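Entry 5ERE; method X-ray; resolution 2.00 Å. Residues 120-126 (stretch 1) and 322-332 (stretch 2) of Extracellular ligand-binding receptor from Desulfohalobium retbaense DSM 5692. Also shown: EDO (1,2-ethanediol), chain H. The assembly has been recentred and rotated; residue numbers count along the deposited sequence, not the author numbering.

Stretch 1, residues 120-126: AAYLTDF
Stretch 2 322-332: EFQFPMLLTQT

A helix that begins earlier in the chain runs through A120 to L123, kinked where N of A121 and Y122 lack bonds to the preceding turn; it crosses a helix through Q324 to T332 that continues beyond. The two stretches bury 246 Å² between them, both sides summed. A121 lies nearest L328 (CA to CA 7.9 Å) and Y122 nearest Q324 (CA to CA 8.2 Å). A type I turn spans L123 to F126, with F126 N to L123 O at 3.1 Å. F323, M327 and Q331, spaced four apart, direct CA-to-CB toward stretch 1. Q331 (chi1 m, -73°; chi2 t, 175°; chi3 -11°) is nearly extended, and its NE2 donates to A121 O at 2.9 Å and 161°, a carbonyl that accepts no backbone hydrogen bond within its stretch. The same amide leaves OE1 3.7 Å from A121 CB. M327, a selenomethionine (t, t, p: -175°, -166°, 68°), sets SE 3.7 Å from A121 O; the final p turn brings CE to 4.0 Å from A121 CB. Y122 starts sideways, but chi1 t (-178°) with chi2 68° carries its ring to F323, which is p (73°) with chi2 77°. CD1 of Y122 meets CZ of F323 at 3.5 Å; the rings are oblique, centroids 5.1 Å apart, planes at 33°. F323 N bonds weakly to ethanediol O1 (3.1 Å), at the F323 ring edge.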

# COMPACT_ATOMS: atom_id res chain seq x y z
N ALA A 120 7.10 4.00 -1.79
CA ALA A 120 8.05 4.23 -0.70
C ALA A 120 8.77 2.97 -0.24
O ALA A 120 9.83 3.07 0.36
CB ALA A 120 7.31 4.86 0.52
N ALA A 121 8.19 1.80 -0.49
CA ALA A 121 8.85 0.56 -0.08
C ALA A 121 10.10 0.32 -0.89
O ALA A 121 11.02 -0.34 -0.43
CB ALA A 121 7.92 -0.66 -0.22
N TYR A 122 10.09 0.79 -2.13
CA TYR A 122 11.24 0.68 -3.01
C TYR A 122 12.24 1.82 -2.73
O TYR A 122 13.43 1.57 -2.60
CB TYR A 122 10.79 0.72 -4.47
CG TYR A 122 11.89 0.56 -5.48
CD1 TYR A 122 12.56 -0.65 -5.61
CD2 TYR A 122 12.24 1.60 -6.33
CE1 TYR A 122 13.57 -0.82 -6.54
CE2 TYR A 122 13.27 1.45 -7.26
CZ TYR A 122 13.92 0.22 -7.36
OH TYR A 122 14.93 0.02 -8.28
N LEU A 123 11.72 3.04 -2.65
CA LEU A 123 12.54 4.25 -2.61
C LEU A 123 13.35 4.36 -1.32
O LEU A 123 14.32 5.14 -1.25
CB LEU A 123 11.67 5.52 -2.76
CG LEU A 123 11.14 5.88 -4.15
CD1 LEU A 123 10.40 7.22 -4.16
CD2 LEU A 123 12.26 5.89 -5.16
N THR A 124 12.96 3.61 -0.30
CA THR A 124 13.56 3.76 1.01
C THR A 124 15.02 3.24 1.01
O THR A 124 15.79 3.60 1.88
CB THR A 124 12.67 3.06 2.09
OG1 THR A 124 13.05 3.50 3.40
CG2 THR A 124 12.73 1.54 2.00
N ASP A 125 15.42 2.45 0.01
CA ASP A 125 16.79 1.94 -0.08
C ASP A 125 17.70 2.84 -0.94
O ASP A 125 18.76 2.41 -1.40
CB ASP A 125 16.78 0.53 -0.66
CG ASP A 125 16.06 -0.45 0.25
OD1 ASP A 125 16.14 -0.27 1.48
OD2 ASP A 125 15.42 -1.39 -0.28
N PHE A 126 17.26 4.08 -1.14
CA PHE A 126 18.02 5.07 -1.88
C PHE A 126 18.22 6.30 -1.01
O PHE A 126 17.24 6.89 -0.55
CB PHE A 126 17.31 5.46 -3.18
CG PHE A 126 17.14 4.33 -4.15
CD1 PHE A 126 16.05 3.46 -4.06
CD2 PHE A 126 18.07 4.13 -5.15
CE1 PHE A 126 15.91 2.43 -4.96
CE2 PHE A 126 17.93 3.10 -6.05
CZ PHE A 126 16.84 2.25 -5.96
N GLU A 322 9.92 -8.91 -10.22
CA GLU A 322 10.11 -10.10 -9.40
C GLU A 322 10.62 -9.73 -8.00
O GLU A 322 10.32 -10.42 -7.02
CB GLU A 322 11.09 -11.07 -10.09
N PHE A 323 11.37 -8.63 -7.89
CA PHE A 323 12.04 -8.29 -6.64
C PHE A 323 11.09 -7.96 -5.49
O PHE A 323 11.45 -8.14 -4.33
CB PHE A 323 13.00 -7.11 -6.87
CG PHE A 323 12.34 -5.78 -7.07
CD1 PHE A 323 11.82 -5.07 -6.00
CD2 PHE A 323 12.31 -5.20 -8.32
CE1 PHE A 323 11.23 -3.83 -6.19
CE2 PHE A 323 11.73 -3.96 -8.51
CZ PHE A 323 11.19 -3.27 -7.44
N GLN A 324 9.88 -7.54 -5.79
CA GLN A 324 9.02 -7.00 -4.74
C GLN A 324 8.57 -8.02 -3.72
O GLN A 324 8.26 -7.65 -2.59
CB GLN A 324 7.81 -6.36 -5.35
CG GLN A 324 6.88 -7.33 -6.04
CD GLN A 324 6.02 -6.59 -6.98
OE1 GLN A 324 5.24 -5.73 -6.57
NE2 GLN A 324 6.19 -6.85 -8.28
N PHE A 325 8.51 -9.30 -4.09
CA PHE A 325 7.91 -10.30 -3.20
C PHE A 325 8.91 -10.67 -2.11
O PHE A 325 8.58 -10.61 -0.93
CB PHE A 325 7.40 -11.50 -4.02
CG PHE A 325 6.42 -11.08 -5.07
CD1 PHE A 325 5.17 -10.61 -4.70
CD2 PHE A 325 6.75 -11.08 -6.41
CE1 PHE A 325 4.28 -10.14 -5.65
CE2 PHE A 325 5.85 -10.64 -7.37
CZ PHE A 325 4.62 -10.15 -6.99
N PRO A 326 10.15 -11.00 -2.50
CA PRO A 326 11.13 -11.19 -1.43
C PRO A 326 11.41 -9.90 -0.69
O PRO A 326 11.67 -9.93 0.51
CB PRO A 326 12.40 -11.70 -2.17
CG PRO A 326 12.14 -11.44 -3.65
CD PRO A 326 10.63 -11.55 -3.79
N MSE A 327 11.39 -8.78 -1.38
CA MSE A 327 11.54 -7.50 -0.68
C MSE A 327 10.50 -7.28 0.45
O MSE A 327 10.81 -6.92 1.60
CB MSE A 327 11.39 -6.38 -1.68
CG MSE A 327 11.65 -5.00 -1.08
SE MSE A 327 11.05 -3.59 -2.25
CE MSE A 327 9.12 -3.91 -2.13
N LEU A 328 9.24 -7.48 0.12
CA LEU A 328 8.19 -7.23 1.11
C LEU A 328 8.36 -8.21 2.28
O LEU A 328 8.25 -7.83 3.43
CB LEU A 328 6.79 -7.36 0.47
CG LEU A 328 6.35 -6.18 -0.41
CD1 LEU A 328 5.02 -6.50 -1.14
CD2 LEU A 328 6.17 -4.92 0.43
N LEU A 329 8.69 -9.46 2.00
CA LEU A 329 8.89 -10.41 3.09
C LEU A 329 10.05 -9.99 3.98
O LEU A 329 9.93 -9.95 5.21
CB LEU A 329 9.14 -11.81 2.54
CG LEU A 329 9.32 -12.90 3.60
CD1 LEU A 329 8.08 -13.06 4.54
CD2 LEU A 329 9.61 -14.17 2.88
N THR A 330 11.18 -9.66 3.36
CA THR A 330 12.35 -9.24 4.12
C THR A 330 12.09 -8.01 4.94
O THR A 330 12.44 -7.97 6.12
CB THR A 330 13.57 -8.97 3.19
OG1 THR A 330 13.85 -10.16 2.44
CG2 THR A 330 14.77 -8.59 4.01
N GLN A 331 11.46 -7.01 4.34
CA GLN A 331 11.14 -5.78 5.06
C GLN A 331 10.25 -6.05 6.27
O GLN A 331 10.35 -5.40 7.31
CB GLN A 331 10.47 -4.78 4.13
CG GLN A 331 11.46 -4.16 3.13
CD GLN A 331 10.80 -3.25 2.11
OE1 GLN A 331 9.57 -3.20 1.99
NE2 GLN A 331 11.62 -2.50 1.37
N THR A 332 9.37 -7.03 6.15
CA THR A 332 8.48 -7.38 7.26
C THR A 332 9.25 -8.14 8.32
O THR A 332 9.11 -7.84 9.51
CB THR A 332 7.28 -8.23 6.77
OG1 THR A 332 6.63 -7.56 5.70
CG2 THR A 332 6.24 -8.52 7.89
C1 EDO H . 12.56 -7.73 -11.88
O1 EDO H . 12.90 -8.09 -10.55
C2 EDO H . 12.26 -8.94 -12.76
O2 EDO H . 11.94 -8.48 -14.08